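Local coordinates for stage II sporulation E family protein (Thermanaerovibrio acidaminovorans, PDB 3RNR) that is of unknown function but probably acts as a metal-dependent protein phosphatase of the PP2C family, at residues D17-M22 against G71-V76; A52-V57 against S135-E140; E87-G92 against T143-S148; D93-L98 against S108-V113. All coordinates share one frame; numbering follows the deposited sequence.

Contact 1: residues D17-M22 against G71-V76; sequences DGMGGM and GATMAV
The Asp-Gly-x-Gly-Gly signature of PP2C phosphatases starts at the end of a strand, and here its first half is clamped by an antiparallel neighbour while its second half swings out. On the tight, buried side Asp17 and Thr73 form a hydrogen-bonded pair: Asp17 N donates to Thr73 O at 2.9 Å, Thr73 N donates back to Asp17 O, and each donor lies in the carbonyl plane. Their side chains leave on the same face but end apart. Asp17 OD1 is hydrogen-bonded to Ser164 and salt-bridged to Arg169; Thr73 OG1, set between its own backbone N and carbonyl carbon (chi1 55°), bonds to Tyr168. Past Gly18 the grip alters. Met19 N reaches Gly71 O at 2.8 Å from above the carbonyl plane, and the bent selenomethionine chain crosses Thr73 roughly at a right angle, Met19 SE 3.7 Å from Thr73 CG2. Looser still is the type I turn Met19-Met22, whose exposed glycines touch nothing opposite; a water links Met19 O to Gly71 N. Two main-chain bonds thus fix Asp17, whose OD2, with Gly18 N, binds a glycerol probably from the crystallisation liquor, consistent with a polar pocket that probably binds metal, as in PP2C relatives.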
loop_
_atom_site.group_PDB
_atom_site.type_symbol
_atom_site.label_atom_id
_atom_site.label_comp_id
_atom_site.label_asym_id
_atom_site.label_seq_id
_atom_site.Cartn_x
_atom_site.Cartn_y
_atom_site.Cartn_z
ATOM N N ASP B 17 -7.886 10.512 -3.791
ATOM C CA ASP B 17 -9.222 10.462 -4.398
ATOM C C ASP B 17 -9.371 11.288 -5.660
ATOM O O ASP B 17 -8.928 12.434 -5.718
ATOM C CB ASP B 17 -10.305 10.822 -3.385
ATOM C CG ASP B 17 -10.994 9.588 -2.826
ATOM O OD1 ASP B 17 -10.897 9.344 -1.605
ATOM O OD2 ASP B 17 -11.610 8.867 -3.628
ATOM N N GLY B 18 -9.997 10.712 -6.680
ATOM C CA GLY B 18 -10.200 11.453 -7.914
ATOM C C GLY B 18 -11.128 12.622 -7.653
ATOM O O GLY B 18 -11.926 12.585 -6.705
HETATM N N MSE B 19 -11.054 13.647 -8.496
HETATM C CA MSE B 19 -11.903 14.815 -8.300
HETATM C C MSE B 19 -13.171 14.465 -9.060
HETATM O O MSE B 19 -13.191 14.446 -10.296
HETATM C CB MSE B 19 -11.283 16.056 -8.967
HETATM C CG MSE B 19 -9.927 16.512 -8.432
HETATM SE SE MSE B 19 -10.197 17.702 -6.970
HETATM C CE MSE B 19 -10.681 19.327 -7.940
ATOM N N GLY B 20 -14.249 14.251 -8.319
ATOM C CA GLY B 20 -15.468 13.723 -8.903
ATOM C C GLY B 20 -16.231 14.742 -9.725
ATOM O O GLY B 20 -17.092 14.375 -10.521
ATOM N N GLY B 21 -15.925 16.020 -9.529
ATOM C CA GLY B 21 -16.583 17.071 -10.285
ATOM C C GLY B 21 -16.010 17.216 -11.682
ATOM O O GLY B 21 -16.521 17.981 -12.502
HETATM N N MSE B 22 -14.975 16.437 -11.971
HETATM C CA MSE B 22 -14.248 16.561 -13.221
HETATM C C MSE B 22 -14.198 15.213 -13.896
HETATM O O MSE B 22 -14.820 14.268 -13.429
HETATM C CB MSE B 22 -12.848 17.087 -12.942
HETATM C CG MSE B 22 -12.885 18.538 -12.531
HETATM SE SE MSE B 22 -11.370 19.049 -11.496
HETATM C CE MSE B 22 -10.165 19.330 -12.912
ATOM N N GLY B 71 -8.194 15.295 -12.271
ATOM C CA GLY B 71 -7.245 15.428 -11.180
ATOM C C GLY B 71 -7.601 14.606 -9.968
ATOM O O GLY B 71 -8.632 13.939 -9.948
ATOM N N ALA B 72 -6.749 14.666 -8.945
ATOM C CA ALA B 72 -7.009 13.943 -7.711
ATOM C C ALA B 72 -6.497 14.775 -6.553
ATOM O O ALA B 72 -5.707 15.692 -6.754
ATOM C CB ALA B 72 -6.302 12.575 -7.746
ATOM N N THR B 73 -6.937 14.456 -5.342
ATOM C CA THR B 73 -6.383 15.086 -4.142
ATOM C C THR B 73 -5.732 13.950 -3.374
ATOM O O THR B 73 -6.065 12.784 -3.598
ATOM C CB THR B 73 -7.472 15.725 -3.265
ATOM O OG1 THR B 73 -8.460 14.735 -2.944
ATOM C CG2 THR B 73 -8.152 16.858 -4.026
HETATM N N MSE B 74 -4.770 14.260 -2.515
HETATM C CA MSE B 74 -4.105 13.181 -1.788
HETATM C C MSE B 74 -3.453 13.687 -0.511
HETATM O O MSE B 74 -3.194 14.878 -0.371
HETATM C CB MSE B 74 -3.050 12.532 -2.692
HETATM C CG MSE B 74 -1.875 13.446 -3.017
HETATM SE SE MSE B 74 -0.577 12.589 -4.182
HETATM C CE MSE B 74 0.062 11.226 -2.947
ATOM N N ALA B 75 -3.187 12.774 0.417
ATOM C CA ALA B 75 -2.374 13.095 1.573
ATOM C C ALA B 75 -1.474 11.895 1.821
ATOM O O ALA B 75 -1.900 10.753 1.648
ATOM C CB ALA B 75 -3.251 13.377 2.794
ATOM N N VAL B 76 -0.239 12.157 2.224
ATOM C CA VAL B 76 0.741 11.086 2.388
ATOM C C VAL B 76 1.649 11.376 3.585
ATOM O O VAL B 76 1.962 12.538 3.881
ATOM C CB VAL B 76 1.561 10.901 1.089
ATOM C CG1 VAL B 76 2.051 12.238 0.576
ATOM C CG2 VAL B 76 2.723 9.951 1.319
HETATM O O HOH W 1 -11.001 14.324 -12.326
#

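Contact 2: residues A52-V57 against S135-E140; sequences AAQAAV and SFIGIE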
loop_
_atom_site.group_PDB
_atom_site.type_symbol
_atom_site.label_atom_id
_atom_site.label_comp_id
_atom_site.label_asym_id
_atom_site.label_seq_id
_atom_site.Cartn_x
_atom_site.Cartn_y
_atom_site.Cartn_z
ATOM N N ALA B 52 5.990 13.189 -7.714
ATOM C CA ALA B 52 5.878 12.124 -8.714
ATOM C C ALA B 52 4.419 11.901 -9.165
ATOM O O ALA B 52 4.141 11.729 -10.363
ATOM C CB ALA B 52 6.514 10.814 -8.203
ATOM N N ALA B 53 3.494 11.897 -8.215
ATOM C CA ALA B 53 2.067 11.821 -8.540
ATOM C C ALA B 53 1.661 12.948 -9.490
ATOM O O ALA B 53 0.959 12.727 -10.477
ATOM C CB ALA B 53 1.215 11.865 -7.256
ATOM N N GLN B 54 2.111 14.158 -9.183
ATOM C CA GLN B 54 1.831 15.309 -10.027
ATOM C C GLN B 54 2.377 15.108 -11.442
ATOM O O GLN B 54 1.682 15.361 -12.419
ATOM C CB GLN B 54 2.424 16.590 -9.419
ATOM C CG GLN B 54 2.401 17.822 -10.376
ATOM C CD GLN B 54 0.989 18.329 -10.696
ATOM O OE1 GLN B 54 0.007 17.928 -10.071
ATOM N NE2 GLN B 54 0.889 19.201 -11.689
ATOM N N ALA B 55 3.622 14.650 -11.550
ATOM C CA ALA B 55 4.234 14.471 -12.856
ATOM C C ALA B 55 3.466 13.423 -13.667
ATOM O O ALA B 55 3.237 13.603 -14.868
ATOM C CB ALA B 55 5.717 14.092 -12.720
ATOM N N ALA B 56 3.046 12.343 -13.006
ATOM C CA ALA B 56 2.335 11.261 -13.685
ATOM C C ALA B 56 0.955 11.674 -14.175
ATOM O O ALA B 56 0.568 11.359 -15.299
ATOM C CB ALA B 56 2.224 10.029 -12.783
ATOM N N VAL B 57 0.199 12.359 -13.327
ATOM C CA VAL B 57 -1.134 12.791 -13.731
ATOM C C VAL B 57 -1.046 13.870 -14.819
ATOM O O VAL B 57 -1.779 13.834 -15.809
ATOM C CB VAL B 57 -1.983 13.257 -12.522
ATOM C CG1 VAL B 57 -3.292 13.879 -12.992
ATOM C CG2 VAL B 57 -2.273 12.056 -11.599
ATOM N N SER B 135 -5.841 23.648 -5.300
ATOM C CA SER B 135 -4.625 22.908 -5.627
ATOM C C SER B 135 -4.966 21.423 -5.670
ATOM O O SER B 135 -5.623 20.930 -4.768
ATOM C CB SER B 135 -3.524 23.193 -4.600
ATOM O OG SER B 135 -2.278 22.682 -5.063
ATOM N N PHE B 136 -4.553 20.722 -6.725
ATOM C CA PHE B 136 -4.863 19.297 -6.862
ATOM C C PHE B 136 -3.806 18.656 -7.741
ATOM O O PHE B 136 -3.099 19.354 -8.478
ATOM C CB PHE B 136 -6.278 19.067 -7.448
ATOM C CG PHE B 136 -6.470 19.635 -8.838
ATOM C CD1 PHE B 136 -6.188 18.866 -9.964
ATOM C CD2 PHE B 136 -6.944 20.933 -9.018
ATOM C CE1 PHE B 136 -6.367 19.387 -11.264
ATOM C CE2 PHE B 136 -7.130 21.469 -10.314
ATOM C CZ PHE B 136 -6.835 20.688 -11.431
ATOM N N ILE B 137 -3.696 17.333 -7.659
ATOM C CA ILE B 137 -2.727 16.601 -8.447
ATOM C C ILE B 137 -3.273 16.557 -9.861
ATOM O O ILE B 137 -4.371 16.033 -10.099
ATOM C CB ILE B 137 -2.542 15.148 -7.924
ATOM C CG1 ILE B 137 -2.198 15.145 -6.428
ATOM C CG2 ILE B 137 -1.464 14.421 -8.726
ATOM C CD1 ILE B 137 -0.867 15.879 -6.114
ATOM N N GLY B 138 -2.488 17.076 -10.801
ATOM C CA GLY B 138 -2.936 17.259 -12.170
ATOM C C GLY B 138 -3.198 18.710 -12.541
ATOM O O GLY B 138 -3.516 19.027 -13.694
ATOM N N ILE B 139 -3.050 19.611 -11.579
ATOM C CA ILE B 139 -3.256 21.030 -11.877
ATOM C C ILE B 139 -2.151 21.490 -12.842
ATOM O O ILE B 139 -1.046 20.955 -12.820
ATOM C CB ILE B 139 -3.260 21.870 -10.581
ATOM C CG1 ILE B 139 -3.787 23.287 -10.845
ATOM C CG2 ILE B 139 -1.872 21.869 -9.949
ATOM C CD1 ILE B 139 -4.038 24.097 -9.560
ATOM N N GLU B 140 -2.436 22.468 -13.695
ATOM C CA GLU B 140 -1.470 22.812 -14.740
ATOM C C GLU B 140 -0.064 23.113 -14.202
ATOM O O GLU B 140 0.937 22.685 -14.768
ATOM C CB GLU B 140 -1.987 23.966 -15.610
ATOM C CG GLU B 140 -0.993 24.423 -16.652
ATOM C CD GLU B 140 -1.510 25.584 -17.479
ATOM O OE1 GLU B 140 -0.685 26.420 -17.905
ATOM O OE2 GLU B 140 -2.738 25.657 -17.705
#
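Ala53 opens the touching run of helix 46-63, offering both its methyl and its carbonyl to one branch of a buried isoleucine. Ile137 CG2, anti to its backbone N, sits 3.4 Å from Ala53 O and 4.0 Å from Ala53 CB. At the next position Gln54 supplies all the hydrogen bonding between the two segments. Its CG is anti to the backbone N (chi1 169°) and the chain bends at chi2, which carries the amide over to the loop backbone. Gly138 N points almost straight at Gln54 OE1, 2.7 Å away with an angle of 176° at the hydrogen, although it stands above the plane of the amide. The NE2 end is the flatter of the two, Gln54 NE2 donating to Ile139 O at 2.8 Å nearly within the amide plane. Gripped at both ends, the buried amide has its rotation fixed. What it reads is a type II beta turn from Phe136 to Ile139, with Gly138 in the third position at the positive phi that glycine favours; here helix 46-63, in an outer layer of the alpha-beta-beta-alpha sandwich, holds the loop before strand 146-153. Within the turn, Ile139 CB rests over the Phe136 ring. One helical turn beyond Ala53, Val57 presses CG1 to 3.5 Å from Gly138 CA, a tight approach. Its other branch, CG2, meets Ile137 CG2 at 3.8 Å, the side chains crossing at about a right angle.

Contact 3: residues E87-G92 against T143-S148; sequences EWASVG and TEISTS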
loop_
_atom_site.group_PDB
_atom_site.type_symbol
_atom_site.label_atom_id
_atom_site.label_comp_id
_atom_site.label_asym_id
_atom_site.label_seq_id
_atom_site.Cartn_x
_atom_site.Cartn_y
_atom_site.Cartn_z
ATOM N N GLU B 87 7.379 12.625 8.450
ATOM C CA GLU B 87 7.172 13.659 7.433
ATOM C C GLU B 87 5.812 13.442 6.771
ATOM O O GLU B 87 5.281 12.334 6.794
ATOM C CB GLU B 87 8.263 13.617 6.359
ATOM C CG GLU B 87 9.667 13.939 6.894
ATOM C CD GLU B 87 10.633 14.217 5.767
ATOM O OE1 GLU B 87 10.907 13.302 4.954
ATOM O OE2 GLU B 87 11.075 15.365 5.666
ATOM N N TRP B 88 5.258 14.488 6.165
ATOM C CA TRP B 88 3.956 14.352 5.515
ATOM C C TRP B 88 3.788 15.399 4.424
ATOM O O TRP B 88 4.530 16.394 4.373
ATOM C CB TRP B 88 2.807 14.447 6.537
ATOM C CG TRP B 88 2.843 15.723 7.349
ATOM C CD1 TRP B 88 3.430 15.901 8.571
ATOM C CD2 TRP B 88 2.274 16.991 6.987
ATOM N NE1 TRP B 88 3.274 17.207 8.984
ATOM C CE2 TRP B 88 2.578 17.897 8.025
ATOM C CE3 TRP B 88 1.560 17.452 5.868
ATOM C CZ2 TRP B 88 2.173 19.237 7.995
ATOM C CZ3 TRP B 88 1.164 18.788 5.833
ATOM C CH2 TRP B 88 1.473 19.665 6.890
ATOM N N ALA B 89 2.837 15.159 3.526
ATOM C CA ALA B 89 2.509 16.145 2.504
ATOM C C ALA B 89 1.076 15.938 2.041
ATOM O O ALA B 89 0.551 14.818 2.103
ATOM C CB ALA B 89 3.482 16.056 1.338
ATOM N N SER B 90 0.433 17.007 1.584
ATOM C CA SER B 90 -0.934 16.864 1.092
ATOM C C SER B 90 -1.265 17.926 0.066
ATOM O O SER B 90 -0.671 19.007 0.054
ATOM C CB SER B 90 -1.943 16.865 2.247
ATOM O OG SER B 90 -2.076 18.142 2.828
ATOM N N VAL B 91 -2.195 17.600 -0.821
ATOM C CA VAL B 91 -2.631 18.542 -1.836
ATOM C C VAL B 91 -4.136 18.424 -1.972
ATOM O O VAL B 91 -4.667 17.325 -2.208
ATOM C CB VAL B 91 -1.965 18.255 -3.203
ATOM C CG1 VAL B 91 -2.516 19.186 -4.277
ATOM C CG2 VAL B 91 -0.431 18.404 -3.115
ATOM N N GLY B 92 -4.828 19.548 -1.906
ATOM C CA GLY B 92 -6.279 19.509 -1.911
ATOM C C GLY B 92 -6.911 19.432 -0.535
ATOM O O GLY B 92 -6.512 20.148 0.388
ATOM N N THR B 143 1.829 24.668 -7.509
ATOM C CA THR B 143 2.633 25.492 -6.609
ATOM C C THR B 143 2.335 25.383 -5.125
ATOM O O THR B 143 3.133 25.816 -4.300
ATOM C CB THR B 143 2.464 26.958 -6.979
ATOM O OG1 THR B 143 1.070 27.284 -6.914
ATOM C CG2 THR B 143 2.961 27.196 -8.401
ATOM N N GLU B 144 1.228 24.748 -4.773
ATOM C CA GLU B 144 0.797 24.781 -3.379
ATOM C C GLU B 144 0.684 23.367 -2.859
ATOM O O GLU B 144 -0.225 22.637 -3.247
ATOM C CB GLU B 144 -0.564 25.494 -3.231
ATOM C CG GLU B 144 -0.557 26.970 -3.660
ATOM C CD GLU B 144 0.498 27.794 -2.929
ATOM O OE1 GLU B 144 0.525 27.771 -1.674
ATOM O OE2 GLU B 144 1.305 28.464 -3.612
ATOM N N ILE B 145 1.587 23.007 -1.951
ATOM C CA ILE B 145 1.586 21.700 -1.321
ATOM C C ILE B 145 1.729 21.919 0.173
ATOM O O ILE B 145 2.603 22.658 0.601
ATOM C CB ILE B 145 2.786 20.853 -1.798
ATOM C CG1 ILE B 145 2.813 20.803 -3.330
ATOM C CG2 ILE B 145 2.721 19.446 -1.163
ATOM C CD1 ILE B 145 4.107 20.272 -3.930
ATOM N N SER B 146 0.854 21.321 0.969
ATOM C CA SER B 146 0.988 21.445 2.419
ATOM C C SER B 146 2.002 20.386 2.834
ATOM O O SER B 146 1.842 19.233 2.451
ATOM C CB SER B 146 -0.382 21.212 3.079
ATOM O OG SER B 146 -0.341 21.479 4.479
ATOM N N THR B 147 3.051 20.760 3.575
ATOM C CA THR B 147 4.116 19.808 3.947
ATOM C C THR B 147 4.635 19.996 5.372
ATOM O O THR B 147 4.562 21.093 5.919
ATOM C CB THR B 147 5.368 19.918 3.014
ATOM O OG1 THR B 147 5.992 21.196 3.189
ATOM C CG2 THR B 147 4.998 19.763 1.559
ATOM N N SER B 148 5.185 18.926 5.948
ATOM C CA SER B 148 5.939 19.031 7.189
ATOM C C SER B 148 7.167 19.875 6.881
ATOM O O SER B 148 7.530 20.053 5.707
ATOM C CB SER B 148 6.384 17.644 7.663
ATOM O OG SER B 148 6.902 16.891 6.575
HETATM O O HOH W 2 9.562 17.373 6.352
#
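Trp88 lies across the strand edge with Ser148 over its face and Ser146 at its rim. The indole, with CG in the crowded position between backbone N and carbonyl carbon (chi1 56°), leans across to the neighbouring antiparallel strand, where Ser148 CB lies 3.6 Å over the centroid of the Trp88 five-membered ring as a CH-pi contact. The same serine replaces a main-chain acceptor with its hydroxyl: Trp88 N donates to Ser148 OG at 2.9 Å, while Ser148 N returns a bond to Trp88 O from above the carbonyl plane. Farther along, Ser90 and Ser146 form a regular hydrogen-bonded pair, Ser90 N to Ser146 O being 2.8 Å. Strand 146-153 thereby closes one side of the five-stranded antiparallel sheet, half of the PP2C beta sandwich. The side of the pairing that carries Trp88 faces strand 95-100, packing on Val96, and the loop residue Ser108; on the reverse, Val91 CG2 meets Ile145 CG2 at 3.9 Å beneath helix 46-63. A second shell sets the serines. Ser146 OG, 3.4 Å from Trp88 CZ3 at the ring edge, is bonded to Leu109 N. Ser148 OG gives its proton to a water 2.7 Å away, and that water donates in turn to Glu87 OE2.

Contact 4: residues D93-L98 against S108-V113; sequences DCRVYL and SLDHNV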
loop_
_atom_site.group_PDB
_atom_site.type_symbol
_atom_site.label_atom_id
_atom_site.label_comp_id
_atom_site.label_asym_id
_atom_site.label_seq_id
_atom_site.Cartn_x
_atom_site.Cartn_y
_atom_site.Cartn_z
ATOM N N ASP B 93 -8.022 18.715 -0.451
ATOM C CA ASP B 93 -8.806 18.639 0.782
ATOM C C ASP B 93 -8.581 17.383 1.630
ATOM O O ASP B 93 -9.322 17.159 2.582
ATOM C CB ASP B 93 -10.294 18.843 0.496
ATOM C CG ASP B 93 -10.852 17.758 -0.380
ATOM O OD1 ASP B 93 -10.036 17.054 -0.997
ATOM O OD2 ASP B 93 -12.086 17.595 -0.447
ATOM N N CYS B 94 -7.655 16.512 1.240
ATOM C CA CYS B 94 -7.279 15.409 2.129
ATOM C C CYS B 94 -6.536 15.976 3.332
ATOM O O CYS B 94 -5.954 17.052 3.244
ATOM C CB CYS B 94 -6.414 14.390 1.411
ATOM S SG CYS B 94 -7.280 13.489 0.132
ATOM N N ARG B 95 -6.558 15.271 4.462
ATOM C CA ARG B 95 -6.028 15.857 5.693
ATOM C C ARG B 95 -5.020 14.956 6.387
ATOM O O ARG B 95 -5.092 13.732 6.288
ATOM C CB ARG B 95 -7.172 16.220 6.654
ATOM C CG ARG B 95 -8.168 17.216 6.052
ATOM C CD ARG B 95 -9.233 17.675 7.040
ATOM N NE ARG B 95 -10.085 16.609 7.581
ATOM C CZ ARG B 95 -11.060 16.000 6.914
ATOM N NH1 ARG B 95 -11.295 16.290 5.638
ATOM N NH2 ARG B 95 -11.790 15.076 7.516
ATOM N N VAL B 96 -4.078 15.580 7.092
ATOM C CA VAL B 96 -3.078 14.858 7.872
ATOM C C VAL B 96 -3.213 15.186 9.360
ATOM O O VAL B 96 -3.226 16.358 9.736
ATOM C CB VAL B 96 -1.652 15.224 7.430
ATOM C CG1 VAL B 96 -0.623 14.331 8.165
ATOM C CG2 VAL B 96 -1.513 15.092 5.900
ATOM N N TYR B 97 -3.301 14.150 10.195
ATOM C CA TYR B 97 -3.389 14.293 11.651
ATOM C C TYR B 97 -2.246 13.576 12.363
ATOM O O TYR B 97 -1.887 12.456 12.005
ATOM C CB TYR B 97 -4.707 13.700 12.168
ATOM C CG TYR B 97 -5.914 14.464 11.682
ATOM C CD1 TYR B 97 -6.454 15.500 12.441
ATOM C CD2 TYR B 97 -6.490 14.174 10.456
ATOM C CE1 TYR B 97 -7.561 16.227 11.988
ATOM C CE2 TYR B 97 -7.589 14.891 9.993
ATOM C CZ TYR B 97 -8.115 15.919 10.761
ATOM O OH TYR B 97 -9.205 16.622 10.295
ATOM N N LEU B 98 -1.702 14.217 13.395
ATOM C CA LEU B 98 -0.774 13.567 14.303
ATOM C C LEU B 98 -1.553 12.779 15.355
ATOM O O LEU B 98 -2.484 13.314 15.960
ATOM C CB LEU B 98 0.068 14.632 15.013
ATOM C CG LEU B 98 1.065 14.114 16.047
ATOM C CD1 LEU B 98 2.171 13.334 15.344
ATOM C CD2 LEU B 98 1.652 15.291 16.854
ATOM N N SER B 108 -2.127 19.563 8.608
ATOM C CA SER B 108 -2.031 20.129 7.273
ATOM C C SER B 108 -3.064 21.214 7.017
ATOM O O SER B 108 -4.000 21.392 7.799
ATOM C CB SER B 108 -2.283 19.002 6.266
ATOM O OG SER B 108 -3.534 18.376 6.557
ATOM N N LEU B 109 -2.918 21.886 5.880
ATOM C CA LEU B 109 -3.833 22.940 5.472
ATOM C C LEU B 109 -4.581 22.447 4.249
ATOM O O LEU B 109 -4.008 21.744 3.419
ATOM C CB LEU B 109 -3.059 24.205 5.098
ATOM C CG LEU B 109 -3.893 25.487 5.061
ATOM C CD1 LEU B 109 -4.236 25.920 6.475
ATOM C CD2 LEU B 109 -3.154 26.591 4.331
ATOM N N ASP B 110 -5.856 22.807 4.153
ATOM C CA ASP B 110 -6.660 22.541 2.959
ATOM C C ASP B 110 -6.266 23.506 1.850
ATOM O O ASP B 110 -5.969 24.662 2.128
ATOM C CB ASP B 110 -8.138 22.819 3.247
ATOM C CG ASP B 110 -8.784 21.744 4.076
ATOM O OD1 ASP B 110 -8.334 20.582 4.007
ATOM O OD2 ASP B 110 -9.754 22.066 4.785
ATOM N N HIS B 111 -6.301 23.065 0.593
ATOM C CA HIS B 111 -6.216 24.042 -0.478
ATOM C C HIS B 111 -7.593 24.265 -1.076
ATOM O O HIS B 111 -8.043 23.508 -1.929
ATOM C CB HIS B 111 -5.253 23.545 -1.550
ATOM C CG HIS B 111 -3.896 23.219 -1.001
ATOM N ND1 HIS B 111 -3.410 21.936 -0.944
ATOM C CD2 HIS B 111 -2.961 24.010 -0.425
ATOM C CE1 HIS B 111 -2.210 21.948 -0.380
ATOM N NE2 HIS B 111 -1.918 23.192 -0.053
ATOM N N ASN B 112 -8.190 25.394 -0.723
ATOM C CA ASN B 112 -9.501 25.748 -1.229
ATOM C C ASN B 112 -9.658 27.251 -1.196
ATOM O O ASN B 112 -8.803 27.947 -0.647
ATOM C CB ASN B 112 -10.650 24.991 -0.540
ATOM C CG ASN B 112 -10.736 25.252 0.948
ATOM O OD1 ASN B 112 -10.347 26.311 1.444
ATOM N ND2 ASN B 112 -11.277 24.278 1.672
ATOM N N VAL B 113 -10.692 27.755 -1.864
ATOM C CA VAL B 113 -10.885 29.196 -1.976
ATOM C C VAL B 113 -10.905 29.874 -0.622
ATOM O O VAL B 113 -10.290 30.916 -0.435
ATOM C CB VAL B 113 -12.168 29.528 -2.777
ATOM C CG1 VAL B 113 -12.561 31.000 -2.611
ATOM C CG2 VAL B 113 -11.956 29.198 -4.240
HETATM O O HOH W 3 -10.465 18.914 4.153
HETATM O O HOH W 4 -5.296 19.338 4.593
#
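A beta hairpin, strands 95-100 and 103-106, sends its outgoing chain back past the start of its first strand before helix 113-119 begins. One direct hydrogen bond joins the two segments: Val96 N donates to Ser108 OG at 2.9 Å. Ser108 chi1 of 55° sets the hydroxyl between the serine's own N and carbonyl carbon and aims it at the strand. Apolar contact is slight, with Val96 CG2 lying 4.0 Å from Ser108 CB. Water does much of the rest. One molecule donates to Asp93 O and to Asp110 OD1, 2.7 Å from the latter, and accepts from Arg95 NH1; another donates to Cys94 O at 2.7 Å and also bonds to Ser108 OG. Charge acts here at a remove. Arg95 and Asp110 run side by side, pointing the same way, but their flat groups stand 87° apart and Arg95 NH1 is 5.5 Å from Asp110 OD1. Their charged atoms are not in contact, the first water joining them instead, and each finds its salt bridge elsewhere, Arg95 with Asp165 and Asp110 with Arg106. Arg95 is further steadied by the side chain two residues on in the strand: Arg95 NE donates to Tyr97 OH at 2.9 Å, the oxygen only 4° out of the guanidinium plane.

How the contacts relate
Contacts 1 and 2 are buried, whereas contacts 3 and 4 are partly open. Contacts 1 and 3 are strand pairings in one antiparallel sheet, joined through neighbouring strands 72-80 and 85-91, where Met74 and Val76 bond to Val91 and Ala89. Contact 2 works on the helix side of that sheet: a side-chain amide reads a turn, and Ala72 O with Ile137 N ties the turn to contact 1. Contact 4 joins the start of a strand of the opposing sheet to the loop before helix 113-119 and relies on a serine and water; it is nested in the loop closed by contact 3 and meets it through Gly92 with His111. Asp93 and Cys94 of contact 4 also approach Thr73 of contact 1, near the probable active site.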